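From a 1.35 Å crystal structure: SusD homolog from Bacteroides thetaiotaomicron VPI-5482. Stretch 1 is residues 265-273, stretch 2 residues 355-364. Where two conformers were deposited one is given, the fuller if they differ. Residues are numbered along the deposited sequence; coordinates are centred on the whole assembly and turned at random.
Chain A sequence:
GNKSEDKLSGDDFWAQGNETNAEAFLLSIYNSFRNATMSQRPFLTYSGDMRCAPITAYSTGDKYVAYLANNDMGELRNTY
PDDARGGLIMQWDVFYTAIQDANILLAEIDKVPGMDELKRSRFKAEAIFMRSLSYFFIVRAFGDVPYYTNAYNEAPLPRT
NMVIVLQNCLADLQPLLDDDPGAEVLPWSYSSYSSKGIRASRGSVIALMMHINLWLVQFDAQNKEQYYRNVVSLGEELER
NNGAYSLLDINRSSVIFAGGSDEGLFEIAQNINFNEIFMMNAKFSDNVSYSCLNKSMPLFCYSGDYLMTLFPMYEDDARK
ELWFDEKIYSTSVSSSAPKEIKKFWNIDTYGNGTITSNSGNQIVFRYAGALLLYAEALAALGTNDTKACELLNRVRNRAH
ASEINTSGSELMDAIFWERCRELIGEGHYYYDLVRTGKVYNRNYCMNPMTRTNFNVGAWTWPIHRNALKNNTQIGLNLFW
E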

ATOM      1  N   LEU A 265      -1.706  -2.014  10.860  1.00 10.20           N
ATOM      2  CA  LEU A 265      -2.737  -2.992  10.525  1.00  9.85           C
ATOM      3  C   LEU A 265      -2.138  -4.082   9.632  1.00  9.88           C
ATOM      4  O   LEU A 265      -2.508  -5.253   9.813  1.00 11.81           O
ATOM      5  CB  LEU A 265      -3.978  -2.354   9.878  1.00 10.28           C
ATOM      6  CG  LEU A 265      -4.757  -1.419  10.802  1.00  9.90           C
ATOM      7  CD1 LEU A 265      -5.905  -0.769  10.034  1.00 10.41           C
ATOM      8  CD2 LEU A 265      -5.252  -2.097  12.048  1.00 13.14           C
ATOM      9  N   PHE A 266      -1.315  -3.776   8.637  1.00  9.54           N
ATOM     10  CA  PHE A 266      -0.587  -4.827   7.908  1.00  8.81           C
ATOM     11  C   PHE A 266       0.721  -4.237   7.486  1.00  9.40           C
ATOM     12  O   PHE A 266       0.771  -3.103   6.967  1.00  9.97           O
ATOM     13  CB  PHE A 266      -1.357  -5.429   6.721  1.00  9.70           C
ATOM     14  CG  PHE A 266      -0.638  -6.597   6.130  1.00  9.33           C
ATOM     15  CD1 PHE A 266      -0.477  -7.742   6.906  1.00 10.38           C
ATOM     16  CD2 PHE A 266       0.012  -6.519   4.931  1.00 11.22           C
ATOM     17  CE1 PHE A 266       0.270  -8.799   6.437  1.00 11.90           C
ATOM     18  CE2 PHE A 266       0.777  -7.578   4.466  1.00 11.65           C
ATOM     19  CZ  PHE A 266       0.908  -8.717   5.237  1.00 11.04           C
ATOM     20  N   GLU A 267       1.791  -5.007   7.641  1.00  9.51           N
ATOM     21  CA  GLU A 267       3.161  -4.584   7.358  1.00  9.63           C
ATOM     22  C   GLU A 267       3.917  -5.701   6.668  1.00 10.08           C
ATOM     23  O   GLU A 267       3.640  -6.865   6.913  1.00 10.68           O
ATOM     24  CB  GLU A 267       3.874  -4.200   8.671  1.00 10.05           C
ATOM     25  CG  GLU A 267       3.043  -3.294   9.546  1.00 11.92           C
ATOM     26  CD  GLU A 267       3.648  -3.030  10.912  1.00 12.55           C
ATOM     27  OE1 GLU A 267       4.737  -3.555  11.224  1.00 12.75           O
ATOM     28  OE2 GLU A 267       2.975  -2.309  11.683  1.00 12.28           O
ATOM     29  N   ILE A 268       4.845  -5.315   5.801  1.00 10.34           N
ATOM     30  CA  ILE A 268       5.789  -6.220   5.169  1.00 10.54           C
ATOM     31  C   ILE A 268       7.053  -6.186   6.003  1.00 10.57           C
ATOM     32  O   ILE A 268       7.594  -5.119   6.287  1.00 11.02           O
ATOM     33  CB  ILE A 268       6.092  -5.765   3.715  1.00  9.39           C
ATOM     34  CG1 ILE A 268       4.824  -5.729   2.847  1.00 11.01           C
ATOM     35  CG2 ILE A 268       7.115  -6.712   3.053  1.00 10.79           C
ATOM     36  CD1 ILE A 268       4.917  -4.849   1.580  1.00 12.48           C
ATOM     37  N   ALA A 269       7.542  -7.350   6.441  1.00 11.48           N
ATOM     38  CA  ALA A 269       8.622  -7.428   7.386  1.00 11.63           C
ATOM     39  C   ALA A 269       9.977  -7.152   6.748  1.00 11.21           C
ATOM     40  O   ALA A 269      10.312  -7.720   5.710  1.00 12.35           O
ATOM     41  CB  ALA A 269       8.637  -8.856   8.020  1.00 13.93           C
ATOM     42  N   GLN A 270      10.750  -6.276   7.383  1.00 11.25           N
ATOM     43  CA  GLN A 270      12.175  -6.162   7.122  1.00 11.47           C
ATOM     44  C   GLN A 270      12.909  -6.635   8.369  1.00 13.47           C
ATOM     45  O   GLN A 270      12.489  -6.372   9.493  1.00 15.43           O
ATOM     46  CB  GLN A 270      12.597  -4.711   6.809  1.00 11.73           C
ATOM     47  CG  GLN A 270      13.743  -4.643   5.834  1.00 11.50           C
ATOM     48  CD  GLN A 270      14.236  -3.257   5.508  1.00 12.67           C
ATOM     49  OE1 GLN A 270      13.817  -2.238   6.100  1.00 15.48           O
ATOM     50  NE2 GLN A 270      15.124  -3.200   4.572  1.00  9.30           N
ATOM     51  N   ASN A 271      13.994  -7.336   8.153  1.00 15.22           N
ATOM     52  CA  ASN A 271      14.828  -7.778   9.271  1.00 17.64           C
ATOM     53  C   ASN A 271      16.279  -7.848   8.786  1.00 19.70           C
ATOM     54  O   ASN A 271      16.741  -8.881   8.270  1.00 18.86           O
ATOM     55  CB  ASN A 271      14.307  -9.086   9.852  1.00 17.77           C
ATOM     56  CG  ASN A 271      14.949  -9.417  11.173  1.00 26.17           C
ATOM     57  OD1 ASN A 271      16.081  -9.028  11.415  1.00 27.79           O
ATOM     58  ND2 ASN A 271      14.212 -10.100  12.051  1.00 35.16           N
ATOM     59  N   ILE A 272      16.967  -6.715   8.927  1.00 22.43           N
ATOM     60  CA  ILE A 272      18.372  -6.570   8.566  1.00 27.07           C
ATOM     61  C   ILE A 272      19.240  -7.661   9.163  1.00 26.97           C
ATOM     62  O   ILE A 272      20.093  -8.214   8.483  1.00 29.01           O
ATOM     63  CB  ILE A 272      18.941  -5.235   9.086  1.00 30.08           C
ATOM     64  CG1 ILE A 272      18.626  -4.103   8.130  1.00 37.47           C
ATOM     65  CG2 ILE A 272      20.456  -5.329   9.272  1.00 33.77           C
ATOM     66  CD1 ILE A 272      19.291  -2.806   8.564  1.00 39.15           C
ATOM     67  N   ASN A 273      19.019  -7.967  10.432  1.00 28.27           N
ATOM     68  CA  ASN A 273      19.838  -8.963  11.128  1.00 29.10           C
ATOM     69  C   ASN A 273      19.685 -10.364  10.555  1.00 28.77           C
ATOM     70  O   ASN A 273      20.584 -11.203  10.714  1.00 31.27           O
ATOM     71  CB  ASN A 273      19.489  -8.994  12.620  1.00 31.20           C
ATOM     72  N   ILE A 355      24.471   1.723   4.601  1.00 21.58           N
ATOM     73  CA  ILE A 355      23.527   2.410   5.459  1.00 18.69           C
ATOM     74  C   ILE A 355      22.135   2.440   4.821  1.00 17.90           C
ATOM     75  O   ILE A 355      22.007   2.718   3.643  1.00 19.23           O
ATOM     76  CB  ILE A 355      23.972   3.868   5.728  1.00 18.92           C
ATOM     77  CG1 ILE A 355      25.401   3.916   6.282  1.00 23.99           C
ATOM     78  CG2 ILE A 355      23.029   4.548   6.705  1.00 21.55           C
ATOM     79  CD1 ILE A 355      25.917   5.335   6.372  1.00 26.56           C
ATOM     80  N   THR A 356      21.113   2.162   5.632  1.00 14.05           N
ATOM     81  CA  THR A 356      19.747   2.489   5.224  1.00 13.54           C
ATOM     82  C   THR A 356      19.165   3.481   6.203  1.00 14.70           C
ATOM     83  O   THR A 356      19.413   3.435   7.411  1.00 14.27           O
ATOM     84  CB  THR A 356      18.832   1.235   5.144  1.00 14.87           C
ATOM     85  OG1 THR A 356      17.500   1.615   4.756  1.00 13.61           O
ATOM     86  CG2 THR A 356      18.752   0.522   6.448  1.00 16.84           C
ATOM     87  N   SER A 357      18.328   4.349   5.668  1.00 12.86           N
ATOM     88  CA  SER A 357      17.612   5.286   6.513  1.00 12.75           C
ATOM     89  C   SER A 357      16.363   4.706   7.134  1.00 12.53           C
ATOM     90  O   SER A 357      15.749   5.346   7.982  1.00 13.68           O
ATOM     91  CB  SER A 357      17.252   6.563   5.748  1.00 13.39           C
ATOM     92  OG  SER A 357      16.224   6.307   4.777  1.00 14.12           O
ATOM     93  N   ASN A 358      15.961   3.511   6.684  1.00 12.64           N
ATOM     94  CA  ASN A 358      14.757   2.900   7.196  1.00 12.31           C
ATOM     95  C   ASN A 358      14.875   1.379   7.282  1.00 12.49           C
ATOM     96  O   ASN A 358      14.593   0.667   6.319  1.00 12.63           O
ATOM     97  CB  ASN A 358      13.533   3.325   6.378  1.00 12.05           C
ATOM     98  CG  ASN A 358      12.237   2.825   7.002  1.00 12.18           C
ATOM     99  OD1 ASN A 358      12.271   2.198   8.062  1.00 12.33           O
ATOM    100  ND2 ASN A 358      11.101   3.139   6.389  1.00 12.34           N
ATOM    101  N   SER A 359      15.302   0.896   8.443  1.00 11.05           N
ATOM    102  CA  SER A 359      15.381  -0.526   8.758  1.00 12.91           C
ATOM    103  C   SER A 359      14.041  -1.115   9.159  1.00 12.55           C
ATOM    104  O   SER A 359      13.933  -2.320   9.449  1.00 13.21           O
ATOM    105  CB  SER A 359      16.361  -0.720   9.916  1.00 14.55           C
ATOM    106  OG  SER A 359      15.823  -0.133  11.085  1.00 16.51           O
ATOM    107  N   GLY A 360      12.990  -0.314   9.125  1.00 12.02           N
ATOM    108  CA  GLY A 360      11.682  -0.740   9.577  1.00 11.39           C
ATOM    109  C   GLY A 360      10.910  -1.531   8.554  1.00 11.87           C
ATOM    110  O   GLY A 360      11.277  -1.622   7.387  1.00 12.23           O
ATOM    111  N   ASN A 361       9.805  -2.095   9.011  1.00 11.69           N
ATOM    112  CA  ASN A 361       8.829  -2.748   8.118  1.00 11.27           C
ATOM    113  C   ASN A 361       8.221  -1.726   7.184  1.00 12.50           C
ATOM    114  O   ASN A 361       8.160  -0.557   7.511  1.00 13.69           O
ATOM    115  CB  ASN A 361       7.701  -3.407   8.940  1.00 11.28           C
ATOM    116  CG  ASN A 361       8.176  -4.480   9.880  1.00 11.44           C
ATOM    117  OD1 ASN A 361       9.285  -5.003   9.755  1.00 12.60           O
ATOM    118  ND2 ASN A 361       7.338  -4.811  10.836  1.00 12.14           N
ATOM    119  N   GLN A 362       7.735  -2.161   6.034  1.00 10.28           N
ATOM    120  CA  GLN A 362       6.946  -1.305   5.173  1.00  9.87           C
ATOM    121  C   GLN A 362       5.534  -1.353   5.685  1.00 11.81           C
ATOM    122  O   GLN A 362       4.934  -2.432   5.823  1.00 12.27           O
ATOM    123  CB  GLN A 362       7.014  -1.775   3.721  1.00 12.12           C
ATOM    124  CG  GLN A 362       6.057  -1.039   2.785  1.00 12.66           C
ATOM    125  CD  GLN A 362       6.436   0.378   2.436  1.00 13.19           C
ATOM    126  OE1 GLN A 362       7.595   0.750   2.463  1.00 16.24           O
ATOM    127  NE2 GLN A 362       5.426   1.179   2.090  1.00 17.40           N
ATOM    128  N   ILE A 363       4.952  -0.179   5.948  0.60 10.16           N
ATOM    129  CA  ILE A 363       3.627  -0.126   6.559  0.60 10.34           C
ATOM    130  C   ILE A 363       2.539  -0.038   5.511  0.60 11.32           C
ATOM    131  O   ILE A 363       2.264   1.072   4.997  0.60 10.38           O
ATOM    132  CB  ILE A 363       3.470   1.045   7.513  1.00 12.80           C
ATOM    133  CG1 ILE A 363       4.615   1.073   8.544  1.00 14.37           C
ATOM    134  CG2 ILE A 363       2.143   0.942   8.258  1.00 15.75           C
ATOM    135  CD1 ILE A 363       4.863  -0.240   9.375  1.00 17.35           C
ATOM    136  N   VAL A 364       1.904  -1.160   5.169  1.00 10.65           N
ATOM    137  CA  VAL A 364       0.977  -1.220   4.062  1.00 10.76           C
ATOM    138  C   VAL A 364      -0.344  -0.571   4.447  1.00  9.84           C
ATOM    139  O   VAL A 364      -0.867   0.288   3.700  1.00  9.84           O
ATOM    140  CB  VAL A 364       0.762  -2.680   3.610  1.00 11.14           C
ATOM    141  CG1 VAL A 364      -0.329  -2.759   2.512  1.00 12.26           C
ATOM    142  CG2 VAL A 364       2.064  -3.269   3.084  1.00 12.39           C
TER
HETATM  143  O   HOH W   1      15.625  -4.388  10.189  1.00 22.52           O

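A short antiparallel pairing often extends its reach by letting side chains take over where backbone hydrogen bonds stop, and these two stretches illustrate the principle. Ile 268 and Gln 362 form the hydrogen-bonded pair: Ile 268 N donates to Gln 362 O (2.9 Å) and Gln 362 N to Ile 268 O (3.0 Å). At one end, Val 364 N makes a weak bond to Phe 266 O (2.9 Å, 130°).

Beyond Ile 268 the ladder gives way to Asn 361. With chi1 in the m well, its amide reaches the facing stretch twice: ND2 donates almost linearly to Glu 267 OE1 (2.9 Å), while OD1 accepts from Gln 270 N (3.1 Å), standing in for a backbone carbonyl. The m, t conformation of Glu 267 lifts its carboxylate off the sheet to this amide's level. Ile 363, on the same face, is m, m, bringing CD1 to 3.4 Å from Glu 267 CD, alongside the acid's chain.

On the other face, Ile 268 (m, t) reaches Val 364, CD1 to CG2 at 3.6 Å, and Val 364 CB sits 4.1 Å from Phe 266 CD2, forming a small apolar cluster. Farther along, Ile 272 CD1 meets Ser 359 CB (3.8 Å), and a water bridges Ile 272 N (3.0 Å) to Ser 359 O (2.8 Å).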